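Mlr3007 protein (Mesorhizobium loti, PDB 3QQM) probably transfers amino groups between branched-chain amino acids and 2-oxoglutarate, using pyridoxal 5'-phosphate as cofactor. Local coordinates at residues Y90-R102 against V208-V221. Numbering follows the deposited sequence.
Sequences YEPLAADKVWILR and VGNSLRGLIPAKLV. With EDO (1,2-ethanediol), chain U; EDO (1,2-ethanediol), chain B; EDO (1,2-ethanediol), chain V.
The indole of Trp99 lies against Ile216: Ile216 CD1 sits 3.8 Å from the centroid of the Trp99 six-membered ring, 12° off its normal, a CH-pi contact over the face. Ile216 CG2 covers the same ring system nearer CG, while Val208 CG2 meets Trp99 CE3. An alanine here would probably strip Ile216 CD1 and CG2 and Val208 CG2 of the ring they pack on and open a gap over them. Farther along the strand, Leu101 CD1 touches both Val208 CG1 (3.8 Å) and Ala218 CB (3.7 Å). Parallel pairing fixes the register: Lys219 N donates to Trp99 O (2.8 Å), Trp99 N to Pro217 O and Leu101 N to Lys219 O. The chain end is the solvent side: Val221 is exposed, its N bonds only weakly to Leu101 O, and its CG2 and CB rest on Ile100 CG2 and Arg102 CD. At the other end, Arg213 has CG anti to the carbonyl carbon (chi1 -62°) and an extended chain, which carries NH1 to Glu91 O (3.0 Å, 172°), in the guanidinium plane; a water links NH1 to Leu93 N and Tyr90 OH. Strands 99-103 and 214-220 are central in a mixed sheet of the class-IV aminotransferase fold, where Ser211 N binds the cofactor phosphate.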
loop_
_atom_site.group_PDB
_atom_site.type_symbol
_atom_site.label_atom_id
_atom_site.label_comp_id
_atom_site.label_asym_id
_atom_site.label_seq_id
_atom_site.Cartn_x
_atom_site.Cartn_y
_atom_site.Cartn_z
ATOM N N TYR A 90 -5.027 -8.129 14.023
ATOM C CA TYR A 90 -4.663 -6.772 13.647
ATOM C C TYR A 90 -4.287 -6.006 14.910
ATOM O O TYR A 90 -4.968 -6.105 15.926
ATOM C CB TYR A 90 -5.817 -6.091 12.921
ATOM C CG TYR A 90 -5.648 -4.594 12.703
ATOM C CD1 TYR A 90 -4.553 -4.087 12.005
ATOM C CD2 TYR A 90 -6.621 -3.688 13.135
ATOM C CE1 TYR A 90 -4.408 -2.707 11.785
ATOM C CE2 TYR A 90 -6.482 -2.310 12.906
ATOM C CZ TYR A 90 -5.377 -1.835 12.236
ATOM O OH TYR A 90 -5.225 -0.487 12.001
ATOM N N GLU A 91 -3.176 -5.278 14.858
ATOM C CA GLU A 91 -2.717 -4.506 16.026
ATOM C C GLU A 91 -2.835 -3.047 15.680
ATOM O O GLU A 91 -1.930 -2.467 15.134
ATOM C CB GLU A 91 -1.277 -4.892 16.370
ATOM C CG GLU A 91 -1.095 -6.414 16.676
ATOM C CD GLU A 91 0.373 -6.792 16.938
ATOM O OE1 GLU A 91 1.284 -6.047 16.466
ATOM O OE2 GLU A 91 0.615 -7.825 17.612
ATOM N N PRO A 92 -3.955 -2.435 16.000
ATOM C CA PRO A 92 -4.037 -1.047 15.564
ATOM C C PRO A 92 -3.029 -0.126 16.229
ATOM O O PRO A 92 -2.494 -0.453 17.294
ATOM C CB PRO A 92 -5.455 -0.644 15.970
ATOM C CG PRO A 92 -5.775 -1.519 17.169
ATOM C CD PRO A 92 -4.938 -2.762 17.053
ATOM N N LEU A 93 -2.736 0.995 15.567
ATOM C CA LEU A 93 -1.854 2.001 16.138
ATOM C C LEU A 93 -2.673 2.809 17.134
ATOM O O LEU A 93 -3.886 3.006 16.929
ATOM C CB LEU A 93 -1.326 2.970 15.071
ATOM C CG LEU A 93 -0.463 2.449 13.906
ATOM C CD1 LEU A 93 -0.119 3.602 12.998
ATOM C CD2 LEU A 93 0.803 1.768 14.394
ATOM N N ALA A 94 -2.037 3.262 18.215
ATOM C CA ALA A 94 -2.718 4.152 19.197
ATOM C C ALA A 94 -3.151 5.401 18.425
ATOM O O ALA A 94 -2.471 5.796 17.458
ATOM C CB ALA A 94 -1.797 4.528 20.320
ATOM N N ALA A 95 -4.279 6.003 18.826
ATOM C CA ALA A 95 -4.825 7.199 18.134
ATOM C C ALA A 95 -3.874 8.392 18.120
ATOM O O ALA A 95 -3.877 9.178 17.162
ATOM C CB ALA A 95 -6.175 7.625 18.765
ATOM N N ASP A 96 -3.059 8.512 19.172
ATOM C CA ASP A 96 -2.125 9.632 19.292
ATOM C C ASP A 96 -0.758 9.347 18.642
ATOM O O ASP A 96 0.142 10.172 18.705
ATOM C CB ASP A 96 -1.959 10.023 20.777
ATOM C CG ASP A 96 -3.257 10.569 21.394
ATOM O OD1 ASP A 96 -4.209 10.835 20.623
ATOM O OD2 ASP A 96 -3.315 10.755 22.641
ATOM N N LYS A 97 -0.613 8.188 18.006
ATOM C CA LYS A 97 0.642 7.829 17.364
ATOM C C LYS A 97 0.893 8.638 16.097
ATOM O O LYS A 97 0.021 8.736 15.246
ATOM C CB LYS A 97 0.643 6.338 17.023
ATOM C CG LYS A 97 1.950 5.793 16.458
ATOM C CD LYS A 97 3.113 5.881 17.449
ATOM C CE LYS A 97 4.390 5.306 16.853
ATOM N NZ LYS A 97 5.582 5.471 17.727
ATOM N N VAL A 98 2.082 9.247 16.007
ATOM C CA VAL A 98 2.487 10.000 14.826
ATOM C C VAL A 98 3.735 9.337 14.269
ATOM O O VAL A 98 4.709 9.162 14.977
ATOM C CB VAL A 98 2.789 11.483 15.131
ATOM C CG1 VAL A 98 3.334 12.195 13.870
ATOM C CG2 VAL A 98 1.538 12.195 15.651
ATOM N N TRP A 99 3.672 8.921 13.012
ATOM C CA TRP A 99 4.795 8.289 12.312
ATOM C C TRP A 99 5.795 9.305 11.762
ATOM O O TRP A 99 5.399 10.311 11.155
ATOM C CB TRP A 99 4.255 7.437 11.154
ATOM C CG TRP A 99 3.956 6.033 11.513
ATOM C CD1 TRP A 99 3.675 5.537 12.758
ATOM C CD2 TRP A 99 3.700 4.971 10.602
ATOM N NE1 TRP A 99 3.412 4.204 12.687
ATOM C CE2 TRP A 99 3.389 3.830 11.372
ATOM C CE3 TRP A 99 3.763 4.855 9.219
ATOM C CZ2 TRP A 99 3.143 2.602 10.805
ATOM C CZ3 TRP A 99 3.523 3.642 8.656
ATOM C CH2 TRP A 99 3.217 2.517 9.447
ATOM N N ILE A 100 7.083 9.027 11.998
ATOM C CA ILE A 100 8.168 9.859 11.530
ATOM C C ILE A 100 8.550 9.383 10.143
ATOM O O ILE A 100 8.754 8.183 9.937
ATOM C CB ILE A 100 9.421 9.733 12.425
ATOM C CG1 ILE A 100 9.104 10.072 13.890
ATOM C CG2 ILE A 100 10.546 10.637 11.898
ATOM C CD1 ILE A 100 10.298 9.899 14.815
ATOM N N LEU A 101 8.642 10.314 9.195
ATOM C CA LEU A 101 9.011 9.975 7.819
ATOM C C LEU A 101 10.361 10.522 7.476
ATOM O O LEU A 101 10.733 11.585 7.962
ATOM C CB LEU A 101 8.012 10.583 6.826
ATOM C CG LEU A 101 6.558 10.274 7.080
ATOM C CD1 LEU A 101 5.704 10.994 6.067
ATOM C CD2 LEU A 101 6.319 8.782 7.024
ATOM N N ARG A 102 11.068 9.806 6.600
ATOM C CA ARG A 102 12.364 10.226 6.077
ATOM C C ARG A 102 12.377 9.909 4.567
ATOM O O ARG A 102 11.629 9.027 4.093
ATOM C CB ARG A 102 13.526 9.492 6.746
ATOM C CG ARG A 102 13.566 9.571 8.255
ATOM C CD ARG A 102 13.897 10.917 8.752
ATOM N NE ARG A 102 15.309 11.222 8.511
ATOM C CZ ARG A 102 16.293 11.026 9.396
ATOM N NH1 ARG A 102 16.048 10.519 10.608
ATOM N NH2 ARG A 102 17.528 11.337 9.057
ATOM N N VAL A 208 0.200 9.299 5.975
ATOM C CA VAL A 208 0.564 8.207 5.075
ATOM C C VAL A 208 -0.527 7.211 5.379
ATOM O O VAL A 208 -1.093 7.233 6.469
ATOM C CB VAL A 208 1.975 7.627 5.276
ATOM C CG1 VAL A 208 3.035 8.625 4.752
ATOM C CG2 VAL A 208 2.227 7.223 6.733
ATOM N N GLY A 209 -0.896 6.381 4.426
ATOM C CA GLY A 209 -1.940 5.403 4.716
ATOM C C GLY A 209 -2.025 4.240 3.780
ATOM O O GLY A 209 -1.382 4.231 2.717
ATOM N N ASN A 210 -2.760 3.220 4.224
ATOM C CA ASN A 210 -3.022 2.039 3.438
ATOM C C ASN A 210 -4.367 1.470 3.852
ATOM O O ASN A 210 -4.990 1.953 4.798
ATOM C CB ASN A 210 -1.898 1.003 3.516
ATOM C CG ASN A 210 -1.610 0.525 4.926
ATOM O OD1 ASN A 210 -2.489 0.427 5.773
ATOM N ND2 ASN A 210 -0.373 0.163 5.152
ATOM N N SER A 211 -4.839 0.478 3.106
ATOM C CA SER A 211 -6.145 -0.103 3.388
ATOM C C SER A 211 -6.186 -0.763 4.768
ATOM O O SER A 211 -7.185 -0.713 5.449
ATOM C CB SER A 211 -6.532 -1.128 2.323
ATOM O OG SER A 211 -7.880 -1.511 2.507
ATOM N N LEU A 212 -5.089 -1.388 5.149
ATOM C CA LEU A 212 -5.013 -2.063 6.410
ATOM C C LEU A 212 -5.167 -1.115 7.597
ATOM O O LEU A 212 -5.961 -1.376 8.486
ATOM C CB LEU A 212 -3.688 -2.811 6.540
ATOM C CG LEU A 212 -3.457 -3.478 7.891
ATOM C CD1 LEU A 212 -4.594 -4.497 8.201
ATOM C CD2 LEU A 212 -2.031 -4.119 7.989
ATOM N N ARG A 213 -4.443 -0.003 7.580
ATOM C CA ARG A 213 -4.443 0.906 8.743
ATOM C C ARG A 213 -5.221 2.187 8.647
ATOM O O ARG A 213 -5.397 2.836 9.658
ATOM C CB ARG A 213 -2.997 1.281 9.106
ATOM C CG ARG A 213 -2.171 0.112 9.505
ATOM C CD ARG A 213 -0.878 0.500 10.198
ATOM N NE ARG A 213 -0.122 -0.698 10.601
ATOM C CZ ARG A 213 -0.320 -1.354 11.737
ATOM N NH1 ARG A 213 -1.231 -0.949 12.608
ATOM N NH2 ARG A 213 0.379 -2.440 11.996
ATOM N N GLY A 214 -5.703 2.550 7.475
ATOM C CA GLY A 214 -6.380 3.835 7.326
ATOM C C GLY A 214 -5.304 4.929 7.320
ATOM O O GLY A 214 -4.115 4.621 7.101
ATOM N N LEU A 215 -5.699 6.201 7.519
ATOM C CA LEU A 215 -4.727 7.306 7.565
ATOM C C LEU A 215 -3.954 7.326 8.869
ATOM O O LEU A 215 -4.503 7.107 9.964
ATOM C CB LEU A 215 -5.399 8.662 7.370
ATOM C CG LEU A 215 -5.913 8.949 5.967
ATOM C CD1 LEU A 215 -6.768 10.185 5.964
ATOM C CD2 LEU A 215 -4.729 9.073 4.975
ATOM N N ILE A 216 -2.665 7.588 8.736
ATOM C CA ILE A 216 -1.764 7.654 9.843
ATOM C C ILE A 216 -1.133 9.045 9.859
ATOM O O ILE A 216 -0.461 9.439 8.903
ATOM C CB ILE A 216 -0.663 6.618 9.708
ATOM C CG1 ILE A 216 -1.257 5.207 9.524
ATOM C CG2 ILE A 216 0.265 6.661 10.934
ATOM C CD1 ILE A 216 -0.236 4.183 9.082
ATOM N N PRO A 217 -1.371 9.813 10.933
ATOM C CA PRO A 217 -0.750 11.127 11.025
ATOM C C PRO A 217 0.747 10.966 10.937
ATOM O O PRO A 217 1.280 10.047 11.524
ATOM C CB PRO A 217 -1.152 11.616 12.431
ATOM C CG PRO A 217 -2.345 10.842 12.771
ATOM C CD PRO A 217 -2.181 9.505 12.113
ATOM N N ALA A 218 1.423 11.858 10.226
ATOM C CA ALA A 218 2.861 11.718 10.068
ATOM C C ALA A 218 3.590 13.046 10.137
ATOM O O ALA A 218 2.985 14.121 9.993
ATOM C CB ALA A 218 3.165 11.015 8.771
ATOM N N LYS A 219 4.894 12.971 10.365
ATOM C CA LYS A 219 5.691 14.166 10.476
ATOM C C LYS A 219 6.961 13.949 9.696
ATOM O O LYS A 219 7.614 12.922 9.810
ATOM C CB LYS A 219 5.986 14.470 11.933
ATOM C CG LYS A 219 6.369 15.903 12.191
ATOM C CD LYS A 219 6.573 16.173 13.708
ATOM C CE LYS A 219 7.921 15.639 14.221
ATOM N NZ LYS A 219 9.079 16.455 13.707
ATOM N N LEU A 220 7.309 14.947 8.917
ATOM C CA LEU A 220 8.458 14.886 8.038
ATOM C C LEU A 220 9.717 15.296 8.758
ATOM O O LEU A 220 9.687 16.175 9.604
ATOM C CB LEU A 220 8.217 15.830 6.876
ATOM C CG LEU A 220 8.906 15.480 5.582
ATOM C CD1 LEU A 220 8.312 14.171 5.077
ATOM C CD2 LEU A 220 8.719 16.593 4.573
ATOM N N VAL A 221 10.809 14.604 8.466
ATOM C CA VAL A 221 12.095 14.900 9.068
ATOM C C VAL A 221 13.216 14.804 8.049
ATOM O O VAL A 221 13.056 14.261 6.927
ATOM C CB VAL A 221 12.422 13.945 10.186
ATOM C CG1 VAL A 221 13.834 14.223 10.703
ATOM C CG2 VAL A 221 11.396 14.075 11.296
ATOM O OXT VAL A 221 14.327 15.263 8.364
HETATM C C1 EDO U . 2.113 1.804 17.482
HETATM O O1 EDO U . 3.487 1.406 17.503
HETATM C C2 EDO U . 1.667 2.190 18.873
HETATM O O2 EDO U . 0.451 2.935 18.797
HETATM C C1 EDO B . 9.086 4.437 17.409
HETATM O O1 EDO B . 8.009 4.626 16.480
HETATM C C2 EDO B . 10.387 5.003 16.845
HETATM O O2 EDO B . 10.193 6.305 16.260
HETATM C C1 EDO V . 0.633 15.503 11.491
HETATM O O1 EDO V . 1.085 16.435 10.500
HETATM C C2 EDO V . -0.875 15.643 11.711
HETATM O O2 EDO V . -1.621 15.175 10.571
HETATM O O HOH W 1 -3.395 0.961 12.841
#